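Local coordinates for trypsin-resistant surface T6 protein (Streptococcus pyogenes serotype M6, PDB 4P0D) that probably serves as the backbone pilin, the repeating structural subunit of the cell-wall-anchored pili on the streptococcal surface, at residues 321-326 / 350-355. The protein carries 1 engineered substitution. Residues are numbered along the deposited sequence; the frame is centred on the assembly and turned at random.
Sequences IAFRKV and DIVTTN
Phe-323 pushes the far end of its ring against the gamma methyl CG2 of Val-352, an overlap in the core of a prealbumin-like, Ig-related beta sandwich where strand 320-327 of one sheet meets strand 348-353 of the other. It illustrates how two sheets cohere through side chains without sharing backbone bonds. The two side chains reach toward each other from their facing strands, and the methyl is almost equidistant from the two atoms of one ring bond, with Phe-323 CZ and CE2 each 3.8 Å from Val-352 CG2. At the neighbouring corner Phe-323 CE1 lies 3.9 Å from Thr-354 CG2, the threonine crossing the phenylalanine at about a right angle. That ring is also met edge-to-face by Phe-339 and touched by Ile-372.

Just beyond the end of its strand, Thr-354 divides its two branches between different tasks. With chi1 at 63° the hydroxyl and the methyl are turned apart: OG1 is hydrogen-bonded to Leu-334 O and Ala-337 N, which satisfies this buried polar atom, while CG2 is left to meet Phe-323 and Lys-325. Lys-325, two residues along from Phe-323, uses its root here and its tip further off: its chain bends at chi2 and chi4, carrying NZ to Asn-479 CG in the intramolecular isopeptide bond, which ties this strand covalently to strand 470-479. At that root, Lys-325 CB rests 3.7 Å from Thr-354 CG2.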
loop_
_atom_site.group_PDB
_atom_site.type_symbol
_atom_site.label_atom_id
_atom_site.label_comp_id
_atom_site.label_asym_id
_atom_site.label_seq_id
_atom_site.Cartn_x
_atom_site.Cartn_y
_atom_site.Cartn_z
ATOM N N ILE A 321 22.453 1.558 18.248
ATOM C CA ILE A 321 23.253 1.143 19.380
ATOM C C ILE A 321 23.975 2.351 19.969
ATOM O O ILE A 321 24.562 3.140 19.245
ATOM C CB ILE A 321 24.276 0.071 18.975
ATOM C CG1 ILE A 321 23.549 -1.135 18.369
ATOM C CG2 ILE A 321 25.106 -0.373 20.182
ATOM C CD1 ILE A 321 24.466 -2.175 17.794
ATOM N N ALA A 322 23.950 2.439 21.295
ATOM C CA ALA A 322 24.581 3.523 22.033
ATOM C C ALA A 322 25.353 2.942 23.212
ATOM O O ALA A 322 25.024 1.868 23.719
ATOM C CB ALA A 322 23.525 4.512 22.520
ATOM N N PHE A 323 26.393 3.641 23.629
ATOM C CA PHE A 323 27.168 3.233 24.794
ATOM C C PHE A 323 27.875 4.454 25.379
ATOM O O PHE A 323 27.930 5.513 24.759
ATOM C CB PHE A 323 28.192 2.164 24.411
ATOM C CG PHE A 323 29.201 2.620 23.378
ATOM C CD1 PHE A 323 30.343 3.302 23.764
ATOM C CD2 PHE A 323 29.006 2.358 22.023
ATOM C CE1 PHE A 323 31.270 3.717 22.835
ATOM C CE2 PHE A 323 29.939 2.758 21.082
ATOM C CZ PHE A 323 31.071 3.446 21.487
ATOM N N ARG A 324 28.411 4.299 26.582
ATOM C CA ARG A 324 29.155 5.376 27.196
ATOM C C ARG A 324 30.563 4.913 27.540
ATOM O O ARG A 324 30.760 3.800 28.042
ATOM C CB ARG A 324 28.435 5.899 28.433
ATOM C CG ARG A 324 28.971 7.239 28.903
ATOM C CD ARG A 324 28.298 7.675 30.191
ATOM N NE ARG A 324 28.295 9.127 30.305
ATOM C CZ ARG A 324 27.850 9.801 31.363
ATOM N NH1 ARG A 324 27.358 9.155 32.427
ATOM N NH2 ARG A 324 27.894 11.129 31.361
ATOM N N LYS A 325 31.530 5.788 27.256
ATOM C CA LYS A 325 32.929 5.544 27.540
ATOM C C LYS A 325 33.348 6.290 28.801
ATOM O O LYS A 325 33.158 7.502 28.881
ATOM C CB LYS A 325 33.771 6.028 26.361
ATOM C CG LYS A 325 35.216 5.573 26.397
ATOM C CD LYS A 325 35.297 4.063 26.612
ATOM C CE LYS A 325 36.723 3.564 26.530
ATOM N NZ LYS A 325 37.518 4.031 27.690
ATOM N N VAL A 326 33.934 5.577 29.770
ATOM C CA VAL A 326 34.336 6.206 31.034
ATOM C C VAL A 326 35.711 5.738 31.509
ATOM O O VAL A 326 36.222 4.713 31.053
ATOM C CB VAL A 326 33.312 5.942 32.158
ATOM C CG1 VAL A 326 31.936 6.461 31.768
ATOM C CG2 VAL A 326 33.249 4.463 32.534
ATOM N N ASP A 350 29.749 0.335 11.349
ATOM C CA ASP A 350 29.831 1.774 11.576
ATOM C C ASP A 350 31.060 2.088 12.431
ATOM O O ASP A 350 31.628 1.185 13.078
ATOM C CB ASP A 350 28.544 2.229 12.296
ATOM C CG ASP A 350 28.361 3.747 12.323
ATOM O OD1 ASP A 350 28.929 4.457 11.473
ATOM O OD2 ASP A 350 27.617 4.221 13.193
ATOM N N ILE A 351 31.457 3.360 12.411
ATOM C CA ILE A 351 32.532 3.896 13.256
ATOM C C ILE A 351 31.999 5.129 13.969
ATOM O O ILE A 351 31.357 5.996 13.371
ATOM C CB ILE A 351 33.803 4.218 12.433
ATOM C CG1 ILE A 351 34.453 2.902 11.979
ATOM C CG2 ILE A 351 34.838 5.006 13.238
ATOM C CD1 ILE A 351 35.472 3.080 10.886
ATOM N N VAL A 352 32.243 5.196 15.266
ATOM C CA VAL A 352 31.703 6.282 16.076
ATOM C C VAL A 352 32.793 6.867 16.968
ATOM O O VAL A 352 33.770 6.205 17.288
ATOM C CB VAL A 352 30.492 5.804 16.904
ATOM C CG1 VAL A 352 29.471 5.116 15.998
ATOM C CG2 VAL A 352 30.909 4.859 18.015
ATOM N N THR A 353 32.598 8.117 17.358
ATOM C CA THR A 353 33.522 8.819 18.233
ATOM C C THR A 353 32.768 9.336 19.444
ATOM O O THR A 353 31.718 9.945 19.276
ATOM C CB THR A 353 34.135 9.999 17.460
ATOM O OG1 THR A 353 34.901 9.484 16.372
ATOM C CG2 THR A 353 35.025 10.838 18.358
ATOM N N THR A 354 33.273 9.107 20.664
ATOM C CA THR A 354 32.525 9.547 21.853
ATOM C C THR A 354 32.571 11.067 22.021
ATOM O O THR A 354 33.542 11.718 21.645
ATOM C CB THR A 354 32.980 8.864 23.159
ATOM O OG1 THR A 354 34.340 9.207 23.449
ATOM C CG2 THR A 354 32.836 7.332 23.064
ATOM N N ASN A 355 31.506 11.627 22.582
ATOM C CA ASN A 355 31.391 13.077 22.761
ATOM C C ASN A 355 31.776 13.523 24.176
ATOM O O ASN A 355 32.226 12.700 24.989
ATOM C CB ASN A 355 29.985 13.536 22.372
ATOM C CG ASN A 355 28.924 13.226 23.420
ATOM O OD1 ASN A 355 29.186 12.667 24.494
ATOM N ND2 ASN A 355 27.699 13.600 23.104
#